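Local atomic coordinates of putative peptidoglycan-binding/hydrolysing protein (Peptoclostridium difficile, PDB entry 5TV7), a protein that probably binds, and may hydrolyse, bacterial cell-wall peptidoglycan, and binds glutamine hydroxamate. Residues 84-88 and 171-177; 90-94 and 103-107; 60-64 and 133-137. All coordinates share one frame; numbering follows the deposited sequence.

In the fold
The three contacts illustrate how one antiparallel sheet is paired within itself and joined to a helical part. The sheet has five strands, ordered 60-64, 26-32, 78-87, 92-96, 100-104. Interaction 3 holds one outermost strand to the loop between helices 116-127 and 140-152, joining the two putative peptidoglycan-binding families; interaction 1 sets the end of strand 78-87 against the end of helix 163-173; interaction 2, within the sheet, pairs the open end of hairpin 92-96/100-104. Interactions 1 and 2 have centres 12 Å apart and touch across neighbouring strands; the centre of interaction 3 is about 21 Å from that of interaction 1 and 20 Å from that of interaction 2. Along the chain interaction 2 is nested within both longer loops, while interactions 1 and 3 alternate.

Interaction 1: 84-88 and 171-177; sequences VSYNI and RLTDPTL
Tyr86 and Asp174 join the end of strand 78-87 to the C-terminal end of helix 163-173, where the chain leaves the helix through an Asx turn and a type I turn spanning Asp174 to Leu177. The carboxylate of Asp174 serves both sides. Its OD2 takes the backbone N-H of Tyr86 at 2.7 Å in a nearly straight bond (174°), while OD1 accepts from N and OG1 of Thr176, both from the same face of the carboxylate. With CG anti to the backbone N (chi1 -175°), the carboxylate ends up close to the strand, within bonding distance of Tyr86 N. A water bridges OD1 to the carbonyl O of Val84, and another links Val84 N to Thr173 O.

The side chains of Tyr86 and Leu177 cross at about a right angle, Leu177 CD1 coming within 3.5 Å of Tyr86 CD2. Arg171 passes the same ring with its guanidinium almost perpendicular to it (88°), and its CG lies 4.0 Å from Tyr86 CE2. Asp167 ties the two polar ends together, accepting a hydrogen bond from Tyr86 OH and forming a salt bridge with Arg171 NE. At the inner end, Val84 CG1 approaches Thr173 OG1, a hydroxyl already bonded to Leu169 O. At the outer end Ile88 lies across Arg171, its CD1 over one guanidinium face, 3.7 Å from NH2.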
loop_
_atom_site.group_PDB
_atom_site.type_symbol
_atom_site.label_atom_id
_atom_site.label_comp_id
_atom_site.label_asym_id
_atom_site.label_seq_id
_atom_site.Cartn_x
_atom_site.Cartn_y
_atom_site.Cartn_z
ATOM N N VAL A 84 -1.934 6.388 9.718
ATOM C CA VAL A 84 -3.249 6.385 9.107
ATOM C C VAL A 84 -4.293 7.026 9.991
ATOM O O VAL A 84 -4.346 6.759 11.192
ATOM C CB VAL A 84 -3.707 4.925 8.843
ATOM C CG1 VAL A 84 -5.098 4.895 8.220
ATOM C CG2 VAL A 84 -2.713 4.202 7.948
ATOM N N SER A 85 -5.132 7.854 9.377
ATOM C CA SER A 85 -6.232 8.500 10.062
ATOM C C SER A 85 -7.484 8.190 9.264
ATOM O O SER A 85 -7.559 8.489 8.069
ATOM C CB SER A 85 -6.047 10.010 10.120
ATOM O OG SER A 85 -7.142 10.589 10.813
ATOM N N TYR A 86 -8.449 7.565 9.914
ATOM C CA TYR A 86 -9.676 7.205 9.251
ATOM C C TYR A 86 -10.803 8.010 9.850
ATOM O O TYR A 86 -11.097 7.889 11.023
ATOM C CB TYR A 86 -9.901 5.685 9.350
ATOM C CG TYR A 86 -11.260 5.177 8.898
ATOM C CD1 TYR A 86 -11.916 5.739 7.809
ATOM C CD2 TYR A 86 -11.841 4.052 9.501
ATOM C CE1 TYR A 86 -13.146 5.261 7.387
ATOM C CE2 TYR A 86 -13.069 3.557 9.070
ATOM C CZ TYR A 86 -13.717 4.173 8.018
ATOM O OH TYR A 86 -14.919 3.702 7.562
ATOM N N ASN A 87 -11.408 8.860 9.031
ATOM C CA ASN A 87 -12.524 9.681 9.472
ATOM C C ASN A 87 -13.799 8.989 9.012
ATOM O O ASN A 87 -14.229 9.145 7.872
ATOM C CB ASN A 87 -12.412 11.103 8.916
ATOM C CG ASN A 87 -13.486 12.019 9.466
ATOM O OD1 ASN A 87 -14.558 11.560 9.872
ATOM N ND2 ASN A 87 -13.206 13.314 9.491
ATOM N N ILE A 88 -14.391 8.229 9.931
ATOM C CA ILE A 88 -15.604 7.447 9.680
ATOM C C ILE A 88 -16.763 8.292 9.164
ATOM O O ILE A 88 -17.387 7.942 8.157
ATOM C CB ILE A 88 -16.020 6.675 10.953
ATOM C CG1 ILE A 88 -14.919 5.665 11.324
ATOM C CG2 ILE A 88 -17.348 5.953 10.744
ATOM C CD1 ILE A 88 -15.080 5.023 12.686
ATOM N N ARG A 171 -10.147 0.871 10.308
ATOM C CA ARG A 171 -10.316 0.601 11.744
ATOM C C ARG A 171 -9.123 -0.130 12.344
ATOM O O ARG A 171 -8.765 0.118 13.483
ATOM C CB ARG A 171 -11.595 -0.193 12.019
ATOM C CG ARG A 171 -12.847 0.622 11.804
ATOM C CD ARG A 171 -14.096 -0.218 11.947
ATOM N NE ARG A 171 -15.278 0.559 11.573
ATOM C CZ ARG A 171 -15.971 1.358 12.389
ATOM N NH1 ARG A 171 -15.634 1.508 13.665
ATOM N NH2 ARG A 171 -17.027 2.011 11.918
ATOM N N LEU A 172 -8.509 -1.009 11.560
ATOM C CA LEU A 172 -7.361 -1.787 12.025
ATOM C C LEU A 172 -6.040 -1.030 11.997
ATOM O O LEU A 172 -5.146 -1.363 12.746
ATOM C CB LEU A 172 -7.222 -3.064 11.193
ATOM C CG LEU A 172 -8.357 -4.079 11.374
ATOM C CD1 LEU A 172 -8.264 -5.160 10.313
ATOM C CD2 LEU A 172 -8.337 -4.676 12.775
ATOM N N THR A 173 -5.910 -0.028 11.133
ATOM C CA THR A 173 -4.648 0.701 11.022
ATOM C C THR A 173 -4.627 2.078 11.683
ATOM O O THR A 173 -3.560 2.662 11.818
ATOM C CB THR A 173 -4.202 0.802 9.560
ATOM O OG1 THR A 173 -5.207 1.467 8.789
ATOM C CG2 THR A 173 -3.955 -0.601 9.000
ATOM N N ASP A 174 -5.789 2.582 12.100
ATOM C CA ASP A 174 -5.874 3.849 12.831
ATOM C C ASP A 174 -5.901 3.461 14.315
ATOM O O ASP A 174 -6.906 2.933 14.791
ATOM C CB ASP A 174 -7.137 4.623 12.442
ATOM C CG ASP A 174 -7.215 6.024 13.078
ATOM O OD1 ASP A 174 -6.591 6.266 14.141
ATOM O OD2 ASP A 174 -7.940 6.877 12.511
ATOM N N PRO A 175 -4.819 3.749 15.063
ATOM C CA PRO A 175 -4.787 3.343 16.478
ATOM C C PRO A 175 -5.872 3.962 17.369
ATOM O O PRO A 175 -6.226 3.372 18.385
ATOM C CB PRO A 175 -3.396 3.786 16.937
ATOM C CG PRO A 175 -3.029 4.914 16.030
ATOM C CD PRO A 175 -3.666 4.603 14.706
ATOM N N THR A 176 -6.405 5.123 16.984
ATOM C CA THR A 176 -7.449 5.790 17.765
ATOM C C THR A 176 -8.804 5.112 17.616
ATOM O O THR A 176 -9.736 5.455 18.339
ATOM C CB THR A 176 -7.615 7.272 17.362
ATOM O OG1 THR A 176 -8.156 7.367 16.036
ATOM C CG2 THR A 176 -6.282 8.009 17.431
ATOM N N LEU A 177 -8.914 4.171 16.676
ATOM C CA LEU A 177 -10.168 3.460 16.425
ATOM C C LEU A 177 -10.102 2.002 16.838
ATOM O O LEU A 177 -9.058 1.362 16.744
ATOM C CB LEU A 177 -10.519 3.516 14.938
ATOM C CG LEU A 177 -10.685 4.894 14.312
ATOM C CD1 LEU A 177 -10.988 4.729 12.835
ATOM C CD2 LEU A 177 -11.786 5.681 15.002
HETATM O O HOH W 1 -1.380 4.415 11.642
HETATM O O HOH W 2 -4.705 8.031 13.648
#

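Interaction 2: 90-94 and 103-107; sequences AKTIT and ISTTK
Lys91 and Thr105 meet just beyond the paired part of the beta hairpin formed by strands 92-96 and 100-104, with Lys91 and Thr92 forming a G1 beta bulge opposite Asn87. Ile93 and Ile103 make the antiparallel hydrogen-bonded pair: Ile93 N gives to Ile103 O at 3.0 Å, and Ile103 N returns a bond to Ile93 O. Thr92 and Ser104 follow as the non-hydrogen-bonded pair, where Thr92 CA approaches Ile103 O in a CA-H...O contact.

The side chain of Thr105 shows how a small residue can work both ways. Its CB lies 3.8 Å from Lys91 O, the oxygen that also accepts from Thr105 N at 2.9 Å, the donor above the carbonyl plane. From CB the two branches part. OG1, set between the backbone N and the carbonyl carbon (chi1 56°), lies 3.1 Å from Lys91 O, at most a weak and unsettled hydrogen bond, and 3.3 Å from Lys91 CB. CG2 instead enters the apolar layer, crossing Ile93 at about a right angle and approaching its CG1 to 3.8 Å. Tyr86 of the adjoining strand and Trp166 of helix 163-173 also touch this threonine, whose side chain is about 9 Å from bound glutamine hydroxamate.

On the face bearing Thr92 and Ser104, a water donates to Lys91 O and lies 2.6 Å from Ser104 OG.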
loop_
_atom_site.group_PDB
_atom_site.type_symbol
_atom_site.label_atom_id
_atom_site.label_comp_id
_atom_site.label_asym_id
_atom_site.label_seq_id
_atom_site.Cartn_x
_atom_site.Cartn_y
_atom_site.Cartn_z
ATOM N N ALA A 90 -16.716 11.323 7.743
ATOM C CA ALA A 90 -16.419 11.924 6.446
ATOM C C ALA A 90 -16.174 10.881 5.355
ATOM O O ALA A 90 -16.022 11.239 4.189
ATOM C CB ALA A 90 -15.217 12.851 6.565
ATOM N N LYS A 91 -16.143 9.598 5.716
ATOM C CA LYS A 91 -15.869 8.537 4.727
ATOM C C LYS A 91 -14.544 8.775 3.993
ATOM O O LYS A 91 -14.458 8.642 2.775
ATOM C CB LYS A 91 -17.029 8.374 3.725
ATOM C CG LYS A 91 -18.305 7.814 4.323
ATOM C CD LYS A 91 -19.387 7.804 3.260
ATOM C CE LYS A 91 -20.710 7.255 3.771
ATOM N NZ LYS A 91 -20.603 5.818 4.117
ATOM N N THR A 92 -13.509 9.118 4.748
ATOM C CA THR A 92 -12.182 9.364 4.172
ATOM C C THR A 92 -11.094 8.715 5.009
ATOM O O THR A 92 -11.235 8.553 6.228
ATOM C CB THR A 92 -11.830 10.866 4.132
ATOM O OG1 THR A 92 -11.882 11.394 5.464
ATOM C CG2 THR A 92 -12.777 11.656 3.227
ATOM N N ILE A 93 -10.004 8.375 4.335
ATOM C CA ILE A 93 -8.808 7.836 4.969
ATOM C C ILE A 93 -7.655 8.716 4.532
ATOM O O ILE A 93 -7.484 8.981 3.339
ATOM C CB ILE A 93 -8.528 6.375 4.572
ATOM C CG1 ILE A 93 -9.550 5.469 5.264
ATOM C CG2 ILE A 93 -7.105 5.955 4.986
ATOM C CD1 ILE A 93 -9.467 4.022 4.849
ATOM N N THR A 94 -6.858 9.147 5.500
ATOM C CA THR A 94 -5.696 9.974 5.215
ATOM C C THR A 94 -4.444 9.223 5.611
ATOM O O THR A 94 -4.348 8.705 6.724
ATOM C CB THR A 94 -5.747 11.310 5.991
ATOM O OG1 THR A 94 -6.981 11.958 5.703
ATOM C CG2 THR A 94 -4.588 12.241 5.584
ATOM N N ILE A 103 -8.062 9.845 0.630
ATOM C CA ILE A 103 -8.930 9.150 -0.338
ATOM C C ILE A 103 -10.333 8.943 0.245
ATOM O O ILE A 103 -10.526 9.028 1.465
ATOM C CB ILE A 103 -8.281 7.822 -0.848
ATOM C CG1 ILE A 103 -7.945 6.825 0.265
ATOM C CG2 ILE A 103 -6.981 8.113 -1.569
ATOM C CD1 ILE A 103 -9.094 5.970 0.742
ATOM N N SER A 104 -11.320 8.758 -0.631
ATOM C CA SER A 104 -12.699 8.504 -0.214
ATOM C C SER A 104 -12.924 7.001 -0.088
ATOM O O SER A 104 -12.555 6.263 -0.986
ATOM C CB SER A 104 -13.677 9.052 -1.263
ATOM O OG SER A 104 -15.021 8.737 -0.931
ATOM N N THR A 105 -13.543 6.560 1.006
ATOM C CA THR A 105 -13.841 5.143 1.201
ATOM C C THR A 105 -15.015 4.687 0.320
ATOM O O THR A 105 -15.429 3.539 0.405
ATOM C CB THR A 105 -14.160 4.824 2.671
ATOM O OG1 THR A 105 -15.233 5.650 3.130
ATOM C CG2 THR A 105 -12.956 5.066 3.554
ATOM N N THR A 106 -15.576 5.595 -0.484
ATOM C CA THR A 106 -16.634 5.236 -1.430
ATOM C C THR A 106 -16.041 4.802 -2.761
ATOM O O THR A 106 -16.766 4.282 -3.593
ATOM C CB THR A 106 -17.622 6.396 -1.727
ATOM O OG1 THR A 106 -16.907 7.515 -2.266
ATOM C CG2 THR A 106 -18.358 6.822 -0.470
ATOM N N LYS A 107 -14.739 5.033 -2.970
ATOM C CA LYS A 107 -14.077 4.636 -4.221
ATOM C C LYS A 107 -13.854 3.139 -4.225
ATOM O O LYS A 107 -13.484 2.564 -3.216
ATOM C CB LYS A 107 -12.724 5.325 -4.397
ATOM C CG LYS A 107 -12.808 6.835 -4.502
ATOM C CD LYS A 107 -13.391 7.327 -5.813
ATOM C CE LYS A 107 -13.791 8.797 -5.710
ATOM N NZ LYS A 107 -12.740 9.680 -5.117
HETATM O O HOH W 3 -15.876 10.312 0.993
#

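Interaction 3: 60-64 and 133-137; sequences EIFVP and GIDSS
Phe62 N gives a nearly straight hydrogen bond (171°) to Ile134 O at 2.9 Å, in the carbonyl plane, where the loop 133-137 runs beside strand 60-64. Water extends this direct link in both directions: one molecule donates to Phe62 O and accepts from Ile134 N, and another joins Glu60 O to Ser136 OG.

The side chains of Phe62 and Ile134 lie alongside one another and point the same way. With its CG anti to the backbone N (chi1 174°), Phe62 presents a ring edge to the isoleucine, whose CD1 sits near the ring plane, 3.7 Å from CD2. Nearer the backbones, Ile134 CG2 packs 4.0 Å from Phe62 CB. Leu26 of strand 26-32 touches both residues, and Ile123 and Thr126 of helix 116-127 pack on Ile134; Tyr82 meets the phenylalanine ring edge-to-face.

The carboxylate of Asp135 is engaged by partners other than the strand. OD1 receives Ser137 N at 3.1 Å, from above the carboxylate plane, and OD2 is held by His44 and Asn47, so two groups from the helix 38-46 region anchor the loop's acid. The Asp135 OD1 to Ser137 N bond makes an Asx turn, in the loop joining helices 116-127 and 140-152 of the putative peptidoglycan-binding domain, docked on strand 60-64, an outermost strand of the antiparallel sheet.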
loop_
_atom_site.group_PDB
_atom_site.type_symbol
_atom_site.label_atom_id
_atom_site.label_comp_id
_atom_site.label_asym_id
_atom_site.label_seq_id
_atom_site.Cartn_x
_atom_site.Cartn_y
_atom_site.Cartn_z
ATOM N N GLU A 60 7.341 5.785 -8.476
ATOM C CA GLU A 60 7.717 5.726 -7.069
ATOM C C GLU A 60 7.354 4.394 -6.448
ATOM O O GLU A 60 6.269 3.861 -6.690
ATOM C CB GLU A 60 7.074 6.845 -6.265
ATOM C CG GLU A 60 7.664 8.213 -6.564
ATOM C CD GLU A 60 7.233 9.264 -5.559
ATOM O OE1 GLU A 60 6.337 8.969 -4.729
ATOM O OE2 GLU A 60 7.805 10.380 -5.589
ATOM N N ILE A 61 8.280 3.865 -5.657
ATOM C CA ILE A 61 8.075 2.627 -4.935
ATOM C C ILE A 61 8.532 2.881 -3.513
ATOM O O ILE A 61 9.637 3.386 -3.300
ATOM C CB ILE A 61 8.905 1.450 -5.510
ATOM C CG1 ILE A 61 8.725 1.341 -7.035
ATOM C CG2 ILE A 61 8.511 0.147 -4.811
ATOM C CD1 ILE A 61 9.700 0.408 -7.701
ATOM N N PHE A 62 7.676 2.565 -2.545
ATOM C CA PHE A 62 8.033 2.705 -1.133
ATOM C C PHE A 62 8.420 1.329 -0.616
ATOM O O PHE A 62 7.659 0.359 -0.760
ATOM C CB PHE A 62 6.886 3.303 -0.318
ATOM C CG PHE A 62 7.151 3.341 1.168
ATOM C CD1 PHE A 62 8.050 4.253 1.712
ATOM C CD2 PHE A 62 6.484 2.476 2.027
ATOM C CE1 PHE A 62 8.285 4.292 3.082
ATOM C CE2 PHE A 62 6.721 2.505 3.396
ATOM C CZ PHE A 62 7.619 3.416 3.922
ATOM N N VAL A 63 9.613 1.253 -0.029
ATOM C CA VAL A 63 10.157 0.012 0.496
ATOM C C VAL A 63 10.207 0.111 2.009
ATOM O O VAL A 63 10.999 0.882 2.546
ATOM C CB VAL A 63 11.580 -0.234 -0.035
ATOM C CG1 VAL A 63 12.165 -1.507 0.558
ATOM C CG2 VAL A 63 11.571 -0.291 -1.556
ATOM N N PRO A 64 9.356 -0.663 2.704
ATOM C CA PRO A 64 9.382 -0.608 4.159
ATOM C C PRO A 64 10.630 -1.262 4.750
ATOM O O PRO A 64 11.235 -2.135 4.121
ATOM C CB PRO A 64 8.117 -1.363 4.575
ATOM C CG PRO A 64 7.756 -2.203 3.422
ATOM C CD PRO A 64 8.358 -1.619 2.190
ATOM N N GLY A 133 3.770 -5.064 -2.986
ATOM C CA GLY A 133 4.730 -4.002 -3.282
ATOM C C GLY A 133 3.949 -2.711 -3.175
ATOM O O GLY A 133 2.789 -2.658 -3.609
ATOM N N ILE A 134 4.542 -1.680 -2.577
ATOM C CA ILE A 134 3.855 -0.396 -2.442
ATOM C C ILE A 134 4.290 0.512 -3.585
ATOM O O ILE A 134 5.169 1.370 -3.427
ATOM C CB ILE A 134 4.115 0.241 -1.070
ATOM C CG1 ILE A 134 3.695 -0.740 0.034
ATOM C CG2 ILE A 134 3.367 1.567 -0.956
ATOM C CD1 ILE A 134 4.207 -0.376 1.404
ATOM N N ASP A 135 3.667 0.294 -4.744
ATOM C CA ASP A 135 3.986 1.035 -5.978
ATOM C C ASP A 135 2.780 1.650 -6.673
ATOM O O ASP A 135 2.874 2.020 -7.832
ATOM C CB ASP A 135 4.708 0.108 -6.961
ATOM C CG ASP A 135 3.855 -1.094 -7.407
ATOM O OD1 ASP A 135 2.679 -1.247 -6.971
ATOM O OD2 ASP A 135 4.390 -1.897 -8.203
ATOM N N SER A 136 1.638 1.711 -5.982
ATOM C CA SER A 136 0.412 2.306 -6.545
ATOM C C SER A 136 -0.243 1.525 -7.681
ATOM O O SER A 136 -1.189 2.033 -8.251
ATOM C CB SER A 136 0.651 3.755 -7.042
ATOM O OG SER A 136 1.276 4.537 -6.057
ATOM N N SER A 137 0.252 0.327 -8.026
ATOM C CA SER A 137 -0.376 -0.504 -9.067
ATOM C C SER A 137 -0.988 -1.768 -8.444
ATOM O O SER A 137 -0.311 -2.523 -7.754
ATOM C CB SER A 137 0.611 -0.865 -10.167
ATOM O OG SER A 137 0.818 0.245 -11.027
HETATM O O HOH W 4 3.864 4.680 -5.784
HETATM O O HOH W 5 7.215 -1.946 -1.866
#